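Local coordinates for protein YbgK (Escherichia coli, PDB 5DUD) that takes part in cleaving 5-oxoproline to L-glutamate, a reaction coupled to hydrolysis of ATP to ADP and inorganic phosphate, at residues A71-D82 with T88-R99; H227-Q235 with P242-Q250. One frame throughout, in Å; residues are numbered along the deposited sequence.

In the fold
Coming from the N terminus, the chain first meets itself in interaction 1, where 71-82 touches 88-99 across a link of five residues that includes strand 84-85. Here the end of strand 68-74 meets the loop 88-90 leading into strand 92-94 of the same five-stranded antiparallel sheet, and 81-82 meets 98-99 in a six-stranded one. More than a hundred residues later interaction 2 pairs 227-235 with 242-250 as a beta hairpin closing a six-residue loop, inside a separate mixed sheet. The two contacts follow in series, with no nesting or crossing. Their centres are about 33 Å apart on opposite sides of the chain's centre, though both belong to the carboxyltransferase-type family region.

Interaction 1. Residues A71-D82 with T88-R99; sequences ALTGAGCEARLD and TGWRLPMKAGQR
The carbonyl oxygen of Leu72 takes the backbone N-H of Gly89, with O to N at 2.7 Å and the donor lying almost in line with the C=O bond (176°). The CA-H of Thr88 also leans on this oxygen. Thr88 holds its OG1 between the backbone N and the carbonyl carbon (chi1 58°), which sends CG2 to the Leu72 side, 4.2 Å from Leu72 CB, while OG1 bonds to Gln167. One residue on, a water bridges the two segments: it accepts from Leu72 N at 2.9 Å and donates to Trp90 O.

At the far end the Asp82 carboxylate takes the backbone N-H of Arg99, OD1 to N 3.1 Å, from above the carboxylate plane, while Asp82 N returns a weak bond to Arg99 O. Arg99, extended from CG to NE, puts its NE on Glu63 in a salt bridge. Gln98 crosses Asp82 at about a right angle, amide and carboxylate planes 80° apart, and turns its OE1 back to accept Lys95 N on an in-plane lone pair (3.2 Å), closing a small loop from Lys95 to Gln98. Beside this pair, Leu81 has CG anti to the backbone N, which brings CD1 to Arg99 O (3.5 Å) and Gln98 CB (4.1 Å); Phe70 and Val86 also touch this side chain.

The contact thus spans two antiparallel sheets: 71-73 meets the loop 88-90 leading into 92-94, and 81-82 meets 98-99, where strand 99-102 takes over. Helix 34-44 covers Ala71 and Thr73, consistent with the cyclophilin-like clan of this carboxyltransferase-type domain.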
loop_
_atom_site.group_PDB
_atom_site.type_symbol
_atom_site.label_atom_id
_atom_site.label_comp_id
_atom_site.label_asym_id
_atom_site.label_seq_id
_atom_site.Cartn_x
_atom_site.Cartn_y
_atom_site.Cartn_z
ATOM N N ALA A 71 0.988 5.639 26.762
ATOM C CA ALA A 71 -0.329 5.024 26.615
ATOM C C ALA A 71 -0.258 3.766 25.753
ATOM O O ALA A 71 0.613 3.663 24.888
ATOM C CB ALA A 71 -1.300 6.024 26.001
ATOM N N LEU A 72 -1.176 2.812 25.994
ATOM C CA LEU A 72 -1.279 1.554 25.242
ATOM C C LEU A 72 -2.689 1.401 24.658
ATOM O O LEU A 72 -3.658 1.728 25.336
ATOM C CB LEU A 72 -0.959 0.354 26.142
ATOM C CG LEU A 72 0.507 0.036 26.435
ATOM C CD1 LEU A 72 0.604 -0.931 27.606
ATOM C CD2 LEU A 72 1.211 -0.550 25.209
ATOM N N THR A 73 -2.801 0.964 23.390
ATOM C CA THR A 73 -4.083 0.755 22.698
ATOM C C THR A 73 -3.993 -0.561 21.897
ATOM O O THR A 73 -3.003 -1.286 22.016
ATOM C CB THR A 73 -4.425 1.968 21.799
ATOM O OG1 THR A 73 -3.277 2.293 21.030
ATOM C CG2 THR A 73 -4.909 3.190 22.589
ATOM N N GLY A 74 -5.031 -0.876 21.116
ATOM C CA GLY A 74 -5.088 -2.087 20.301
ATOM C C GLY A 74 -5.461 -3.313 21.114
ATOM O O GLY A 74 -6.320 -3.226 21.994
ATOM N N ALA A 75 -4.814 -4.461 20.841
ATOM C CA ALA A 75 -5.086 -5.710 21.556
ATOM C C ALA A 75 -4.494 -5.676 22.969
ATOM O O ALA A 75 -3.340 -5.284 23.140
ATOM C CB ALA A 75 -4.511 -6.886 20.785
ATOM N N GLY A 76 -5.281 -6.094 23.960
ATOM C CA GLY A 76 -4.857 -6.116 25.356
ATOM C C GLY A 76 -3.905 -7.259 25.647
ATOM O O GLY A 76 -4.312 -8.423 25.608
ATOM N N CYS A 77 -2.630 -6.933 25.932
ATOM C CA CYS A 77 -1.582 -7.920 26.184
ATOM C C CYS A 77 -1.270 -8.089 27.685
ATOM O O CYS A 77 -0.287 -8.763 27.999
ATOM C CB CYS A 77 -0.318 -7.537 25.423
ATOM S SG CYS A 77 -0.570 -7.200 23.660
ATOM N N GLU A 78 -2.097 -7.522 28.604
ATOM C CA GLU A 78 -1.891 -7.596 30.058
ATOM C C GLU A 78 -0.534 -6.965 30.417
ATOM O O GLU A 78 0.317 -7.606 31.031
ATOM C CB GLU A 78 -1.995 -9.054 30.573
ATOM C CG GLU A 78 -3.182 -9.837 30.027
ATOM C CD GLU A 78 -2.874 -10.746 28.850
ATOM O OE1 GLU A 78 -2.076 -11.695 29.024
ATOM O OE2 GLU A 78 -3.438 -10.514 27.756
ATOM N N ALA A 79 -0.325 -5.717 29.969
ATOM C CA ALA A 79 0.939 -5.017 30.188
ATOM C C ALA A 79 1.210 -4.813 31.667
ATOM O O ALA A 79 0.308 -4.419 32.404
ATOM C CB ALA A 79 0.931 -3.675 29.478
ATOM N N ARG A 80 2.440 -5.124 32.102
ATOM C CA ARG A 80 2.881 -4.949 33.483
ATOM C C ARG A 80 4.033 -3.951 33.495
ATOM O O ARG A 80 5.018 -4.160 32.784
ATOM C CB ARG A 80 3.296 -6.295 34.134
ATOM C CG ARG A 80 2.351 -6.743 35.252
ATOM C CD ARG A 80 2.897 -7.918 36.038
ATOM N NE ARG A 80 1.970 -8.338 37.094
ATOM C CZ ARG A 80 1.881 -7.807 38.315
ATOM N NH1 ARG A 80 2.680 -6.803 38.675
ATOM N NH2 ARG A 80 0.995 -8.274 39.186
ATOM N N LEU A 81 3.875 -2.844 34.254
ATOM C CA LEU A 81 4.885 -1.795 34.426
ATOM C C LEU A 81 5.564 -1.949 35.795
ATOM O O LEU A 81 5.044 -1.474 36.805
ATOM C CB LEU A 81 4.235 -0.402 34.291
ATOM C CG LEU A 81 5.159 0.836 34.417
ATOM C CD1 LEU A 81 6.146 0.918 33.264
ATOM C CD2 LEU A 81 4.349 2.135 34.462
ATOM N N ASP A 82 6.731 -2.618 35.806
ATOM C CA ASP A 82 7.557 -2.895 36.987
ATOM C C ASP A 82 6.793 -3.755 38.027
ATOM O O ASP A 82 6.935 -4.977 37.982
ATOM C CB ASP A 82 8.133 -1.598 37.627
ATOM C CG ASP A 82 9.557 -1.198 37.229
ATOM O OD1 ASP A 82 10.025 -1.625 36.142
ATOM O OD2 ASP A 82 10.183 -0.415 37.975
ATOM N N THR A 88 -5.058 -0.699 28.811
ATOM C CA THR A 88 -5.151 0.021 27.547
ATOM C C THR A 88 -6.187 1.160 27.530
ATOM O O THR A 88 -7.291 1.020 28.056
ATOM C CB THR A 88 -5.489 -0.965 26.413
ATOM O OG1 THR A 88 -6.721 -1.621 26.714
ATOM C CG2 THR A 88 -4.398 -2.002 26.197
ATOM N N GLY A 89 -5.811 2.265 26.890
ATOM C CA GLY A 89 -6.665 3.436 26.710
ATOM C C GLY A 89 -6.618 4.454 27.830
ATOM O O GLY A 89 -7.653 5.026 28.178
ATOM N N TRP A 90 -5.413 4.723 28.372
ATOM C CA TRP A 90 -5.203 5.661 29.478
ATOM C C TRP A 90 -3.916 6.457 29.308
ATOM O O TRP A 90 -2.928 5.890 28.843
ATOM C CB TRP A 90 -5.135 4.874 30.802
ATOM C CG TRP A 90 -6.450 4.746 31.496
ATOM C CD1 TRP A 90 -7.473 3.901 31.179
ATOM C CD2 TRP A 90 -6.875 5.477 32.648
ATOM N NE1 TRP A 90 -8.516 4.071 32.058
ATOM C CE2 TRP A 90 -8.165 5.015 32.987
ATOM C CE3 TRP A 90 -6.275 6.454 33.456
ATOM C CZ2 TRP A 90 -8.885 5.533 34.067
ATOM C CZ3 TRP A 90 -6.981 6.951 34.538
ATOM C CH2 TRP A 90 -8.272 6.495 34.831
ATOM N N ARG A 91 -3.904 7.750 29.720
ATOM C CA ARG A 91 -2.678 8.563 29.699
ATOM C C ARG A 91 -1.922 8.206 30.977
ATOM O O ARG A 91 -2.196 8.765 32.037
ATOM C CB ARG A 91 -2.964 10.084 29.583
ATOM C CG ARG A 91 -1.728 10.954 29.917
ATOM C CD ARG A 91 -1.773 12.423 29.525
ATOM N NE ARG A 91 -2.857 13.177 30.166
ATOM C CZ ARG A 91 -4.058 13.432 29.640
ATOM N NH1 ARG A 91 -4.381 12.973 28.433
ATOM N NH2 ARG A 91 -4.949 14.144 30.323
ATOM N N LEU A 92 -1.064 7.186 30.897
ATOM C CA LEU A 92 -0.328 6.689 32.054
ATOM C C LEU A 92 0.977 7.459 32.227
ATOM O O LEU A 92 1.618 7.790 31.231
ATOM C CB LEU A 92 -0.048 5.188 31.888
ATOM C CG LEU A 92 -1.273 4.297 31.721
ATOM C CD1 LEU A 92 -0.856 2.915 31.310
ATOM C CD2 LEU A 92 -2.126 4.274 32.984
ATOM N N PRO A 93 1.406 7.741 33.472
ATOM C CA PRO A 93 2.678 8.452 33.666
ATOM C C PRO A 93 3.877 7.502 33.599
ATOM O O PRO A 93 3.726 6.317 33.891
ATOM C CB PRO A 93 2.517 9.033 35.068
ATOM C CG PRO A 93 1.720 8.011 35.787
ATOM C CD PRO A 93 0.778 7.417 34.770
ATOM N N MET A 94 5.070 8.007 33.246
ATOM C CA MET A 94 6.276 7.176 33.220
ATOM C C MET A 94 7.454 7.931 33.808
ATOM O O MET A 94 7.583 9.139 33.603
ATOM C CB MET A 94 6.612 6.680 31.807
ATOM C CG MET A 94 6.731 7.772 30.765
ATOM S SD MET A 94 7.472 7.130 29.247
ATOM C CE MET A 94 8.397 8.568 28.675
ATOM N N LYS A 95 8.288 7.210 34.566
ATOM C CA LYS A 95 9.495 7.726 35.203
ATOM C C LYS A 95 10.682 7.080 34.477
ATOM O O LYS A 95 10.471 6.241 33.600
ATOM C CB LYS A 95 9.503 7.408 36.726
ATOM C CG LYS A 95 8.133 7.484 37.430
ATOM C CD LYS A 95 7.959 8.725 38.300
ATOM C CE LYS A 95 6.593 8.775 38.958
ATOM N NZ LYS A 95 6.677 8.659 40.439
ATOM N N ALA A 96 11.924 7.459 34.838
ATOM C CA ALA A 96 13.154 6.915 34.239
ATOM C C ALA A 96 13.622 5.642 34.967
ATOM O O ALA A 96 13.695 5.631 36.196
ATOM C CB ALA A 96 14.256 7.964 34.278
ATOM N N GLY A 97 13.898 4.590 34.197
ATOM C CA GLY A 97 14.342 3.294 34.704
ATOM C C GLY A 97 13.255 2.261 34.944
ATOM O O GLY A 97 13.492 1.308 35.691
ATOM N N GLN A 98 12.082 2.392 34.288
ATOM C CA GLN A 98 10.969 1.448 34.446
ATOM C C GLN A 98 10.762 0.652 33.166
ATOM O O GLN A 98 10.785 1.235 32.086
ATOM C CB GLN A 98 9.675 2.200 34.798
ATOM C CG GLN A 98 9.805 3.174 35.961
ATOM C CD GLN A 98 8.457 3.498 36.556
ATOM O OE1 GLN A 98 7.855 4.537 36.265
ATOM N NE2 GLN A 98 7.936 2.595 37.376
ATOM N N ARG A 99 10.561 -0.669 33.283
ATOM C CA ARG A 99 10.301 -1.544 32.137
ATOM C C ARG A 99 8.816 -1.804 32.010
ATOM O O ARG A 99 8.147 -1.956 33.031
ATOM C CB ARG A 99 11.033 -2.880 32.292
ATOM C CG ARG A 99 12.544 -2.763 32.246
ATOM C CD ARG A 99 13.182 -4.135 32.167
ATOM N NE ARG A 99 14.609 -4.071 31.848
ATOM C CZ ARG A 99 15.364 -5.117 31.511
ATOM N NH1 ARG A 99 14.834 -6.336 31.440
ATOM N NH2 ARG A 99 16.652 -4.952 31.235
HETATM O O HOH W 1 -2.501 2.801 28.595
#

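Interaction 2. Residues H227-Q235 with P242-Q250; sequences HGLLPGVVQ and PIVLMNDAQ
Leu245 points its side chain at 227-235 and fits between Leu229 and Gln235. With CG anti to its own carbonyl carbon (chi1 -57°) and the chain extended beyond, CD1 lies 3.5 Å from Leu229 CD1, the two leucines crossing at about a right angle, and 4.2 Å from Val233 CB. Its CD2 meets the amide of Gln235 at NE2, 3.5 Å away, the extended Gln235 chain running across it. Cut back to an alanine here, the site would probably leave Leu229 and the aliphatic part of Gln235 without their common partner and open a gap beside Val233. On the other face of the hairpin, Val234 has CG1 anti to the backbone N (chi1 -169°), which lays it alongside Pro242 CB at 3.6 Å, while CG2 turns to Val244.

The backbones pair antiparallel: Gln235 and Ile243 exchange both N-H...O bonds, Leu245 N reaches Val233 O at 3.0 Å, and Gly232 N, within the type II turn 230-233, gives to Leu245 O at 2.8 Å. Pro231 rests its CB on Met246 O.

Strand 257-261 pairs alongside 233-235 and strand 208-212 alongside 243-245, helix 266-271 packs on Pro231 and Met246, and another protein chain touches Leu230 and Val233.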
loop_
_atom_site.group_PDB
_atom_site.type_symbol
_atom_site.label_atom_id
_atom_site.label_comp_id
_atom_site.label_asym_id
_atom_site.label_seq_id
_atom_site.Cartn_x
_atom_site.Cartn_y
_atom_site.Cartn_z
ATOM N N HIS A 227 -4.876 -1.699 -13.135
ATOM C CA HIS A 227 -5.613 -0.558 -12.588
ATOM C C HIS A 227 -5.157 -0.235 -11.189
ATOM O O HIS A 227 -4.738 -1.125 -10.454
ATOM C CB HIS A 227 -7.139 -0.836 -12.582
ATOM C CG HIS A 227 -7.519 -2.196 -12.080
ATOM N ND1 HIS A 227 -7.314 -2.567 -10.763
ATOM C CD2 HIS A 227 -8.069 -3.239 -12.744
ATOM C CE1 HIS A 227 -7.742 -3.816 -10.669
ATOM N NE2 HIS A 227 -8.211 -4.258 -11.835
ATOM N N GLY A 228 -5.278 1.039 -10.824
ATOM C CA GLY A 228 -4.924 1.528 -9.499
ATOM C C GLY A 228 -5.744 0.853 -8.420
ATOM O O GLY A 228 -6.939 0.616 -8.615
ATOM N N LEU A 229 -5.091 0.506 -7.295
ATOM C CA LEU A 229 -5.692 -0.173 -6.146
ATOM C C LEU A 229 -5.590 0.685 -4.890
ATOM O O LEU A 229 -4.827 1.649 -4.855
ATOM C CB LEU A 229 -4.972 -1.512 -5.876
ATOM C CG LEU A 229 -4.756 -2.447 -7.054
ATOM C CD1 LEU A 229 -4.002 -3.698 -6.609
ATOM C CD2 LEU A 229 -6.077 -2.830 -7.696
ATOM N N LEU A 230 -6.327 0.294 -3.841
ATOM C CA LEU A 230 -6.296 0.958 -2.535
ATOM C C LEU A 230 -6.585 -0.057 -1.427
ATOM O O LEU A 230 -7.188 -1.095 -1.707
ATOM C CB LEU A 230 -7.282 2.139 -2.472
ATOM C CG LEU A 230 -8.758 1.917 -2.854
ATOM C CD1 LEU A 230 -9.601 1.518 -1.644
ATOM C CD2 LEU A 230 -9.352 3.185 -3.452
ATOM N N PRO A 231 -6.164 0.197 -0.169
ATOM C CA PRO A 231 -6.450 -0.770 0.909
ATOM C C PRO A 231 -7.943 -1.041 1.076
ATOM O O PRO A 231 -8.746 -0.119 0.952
ATOM C CB PRO A 231 -5.879 -0.094 2.159
ATOM C CG PRO A 231 -4.893 0.877 1.657
ATOM C CD PRO A 231 -5.415 1.359 0.346
ATOM N N GLY A 232 -8.286 -2.302 1.325
ATOM C CA GLY A 232 -9.662 -2.753 1.493
ATOM C C GLY A 232 -10.268 -3.438 0.285
ATOM O O GLY A 232 -11.304 -4.092 0.426
ATOM N N VAL A 233 -9.644 -3.313 -0.904
ATOM C CA VAL A 233 -10.160 -3.936 -2.125
ATOM C C VAL A 233 -9.920 -5.449 -2.053
ATOM O O VAL A 233 -8.813 -5.884 -1.741
ATOM C CB VAL A 233 -9.547 -3.312 -3.402
ATOM C CG1 VAL A 233 -9.956 -4.092 -4.649
ATOM C CG2 VAL A 233 -9.954 -1.848 -3.536
ATOM N N VAL A 234 -10.972 -6.236 -2.313
ATOM C CA VAL A 234 -10.911 -7.693 -2.271
ATOM C C VAL A 234 -10.749 -8.204 -3.699
ATOM O O VAL A 234 -11.695 -8.126 -4.477
ATOM C CB VAL A 234 -12.168 -8.289 -1.581
ATOM C CG1 VAL A 234 -11.992 -9.779 -1.295
ATOM C CG2 VAL A 234 -12.488 -7.533 -0.293
ATOM N N GLN A 235 -9.551 -8.725 -4.037
ATOM C CA GLN A 235 -9.257 -9.291 -5.356
ATOM C C GLN A 235 -9.462 -10.788 -5.333
ATOM O O GLN A 235 -9.151 -11.413 -4.318
ATOM C CB GLN A 235 -7.806 -9.013 -5.778
ATOM C CG GLN A 235 -7.337 -7.577 -5.651
ATOM C CD GLN A 235 -5.946 -7.438 -6.222
ATOM O OE1 GLN A 235 -5.733 -6.790 -7.251
ATOM N NE2 GLN A 235 -4.967 -8.075 -5.592
ATOM N N PRO A 242 -10.371 -15.265 -2.250
ATOM C CA PRO A 242 -10.224 -13.796 -2.205
ATOM C C PRO A 242 -9.016 -13.293 -1.391
ATOM O O PRO A 242 -8.696 -13.867 -0.354
ATOM C CB PRO A 242 -11.546 -13.303 -1.587
ATOM C CG PRO A 242 -12.235 -14.489 -1.073
ATOM C CD PRO A 242 -11.593 -15.725 -1.566
ATOM N N ILE A 243 -8.363 -12.203 -1.870
ATOM C CA ILE A 243 -7.199 -11.567 -1.237
ATOM C C ILE A 243 -7.576 -10.129 -0.870
ATOM O O ILE A 243 -7.828 -9.330 -1.770
ATOM C CB ILE A 243 -5.947 -11.598 -2.167
ATOM C CG1 ILE A 243 -5.649 -13.037 -2.654
ATOM C CG2 ILE A 243 -4.712 -10.996 -1.451
ATOM C CD1 ILE A 243 -4.421 -13.168 -3.574
ATOM N N VAL A 244 -7.563 -9.789 0.431
ATOM C CA VAL A 244 -7.898 -8.446 0.910
ATOM C C VAL A 244 -6.626 -7.615 0.951
ATOM O O VAL A 244 -5.703 -7.961 1.680
ATOM C CB VAL A 244 -8.576 -8.464 2.303
ATOM C CG1 VAL A 244 -9.104 -7.082 2.665
ATOM C CG2 VAL A 244 -9.683 -9.504 2.382
ATOM N N LEU A 245 -6.585 -6.505 0.216
ATOM C CA LEU A 245 -5.403 -5.644 0.207
ATOM C C LEU A 245 -5.384 -4.782 1.460
ATOM O O LEU A 245 -6.434 -4.272 1.849
ATOM C CB LEU A 245 -5.395 -4.763 -1.044
ATOM C CG LEU A 245 -5.447 -5.517 -2.372
ATOM C CD1 LEU A 245 -5.490 -4.551 -3.542
ATOM C CD2 LEU A 245 -4.268 -6.460 -2.515
ATOM N N MET A 246 -4.211 -4.631 2.102
ATOM C CA MET A 246 -4.061 -3.834 3.320
ATOM C C MET A 246 -3.193 -2.592 2.998
ATOM O O MET A 246 -3.193 -2.150 1.851
ATOM C CB MET A 246 -3.495 -4.705 4.465
ATOM C CG MET A 246 -4.334 -5.938 4.782
ATOM S SD MET A 246 -6.062 -5.608 5.217
ATOM C CE MET A 246 -5.872 -4.904 6.852
ATOM N N ASN A 247 -2.505 -1.996 3.990
ATOM C CA ASN A 247 -1.773 -0.739 3.795
ATOM C C ASN A 247 -0.486 -0.850 2.947
ATOM O O ASN A 247 -0.270 0.026 2.116
ATOM C CB ASN A 247 -1.439 -0.100 5.140
ATOM C CG ASN A 247 -2.644 0.199 6.008
ATOM O OD1 ASN A 247 -3.668 -0.489 5.951
ATOM N ND2 ASN A 247 -2.537 1.195 6.876
ATOM N N ASP A 248 0.350 -1.895 3.135
ATOM C CA ASP A 248 1.602 -2.068 2.371
ATOM C C ASP A 248 1.392 -2.714 0.978
ATOM O O ASP A 248 2.382 -2.940 0.276
ATOM C CB ASP A 248 2.611 -2.914 3.173
ATOM C CG ASP A 248 3.203 -2.197 4.364
ATOM O OD1 ASP A 248 2.541 -1.281 4.897
ATOM O OD2 ASP A 248 4.313 -2.579 4.795
ATOM N N ALA A 249 0.136 -2.985 0.551
ATOM C CA ALA A 249 -0.185 -3.619 -0.738
ATOM C C ALA A 249 0.330 -2.864 -1.969
ATOM O O ALA A 249 0.712 -1.698 -1.887
ATOM C CB ALA A 249 -1.696 -3.761 -0.881
ATOM N N GLN A 250 0.274 -3.552 -3.122
ATOM C CA GLN A 250 0.609 -3.005 -4.439
ATOM C C GLN A 250 -0.291 -1.832 -4.797
ATOM O O GLN A 250 -1.493 -1.903 -4.534
ATOM C CB GLN A 250 0.398 -4.078 -5.527
ATOM C CG GLN A 250 1.589 -4.945 -5.841
ATOM C CD GLN A 250 1.338 -5.703 -7.128
ATOM O OE1 GLN A 250 1.688 -5.245 -8.222
ATOM N NE2 GLN A 250 0.631 -6.822 -7.047
#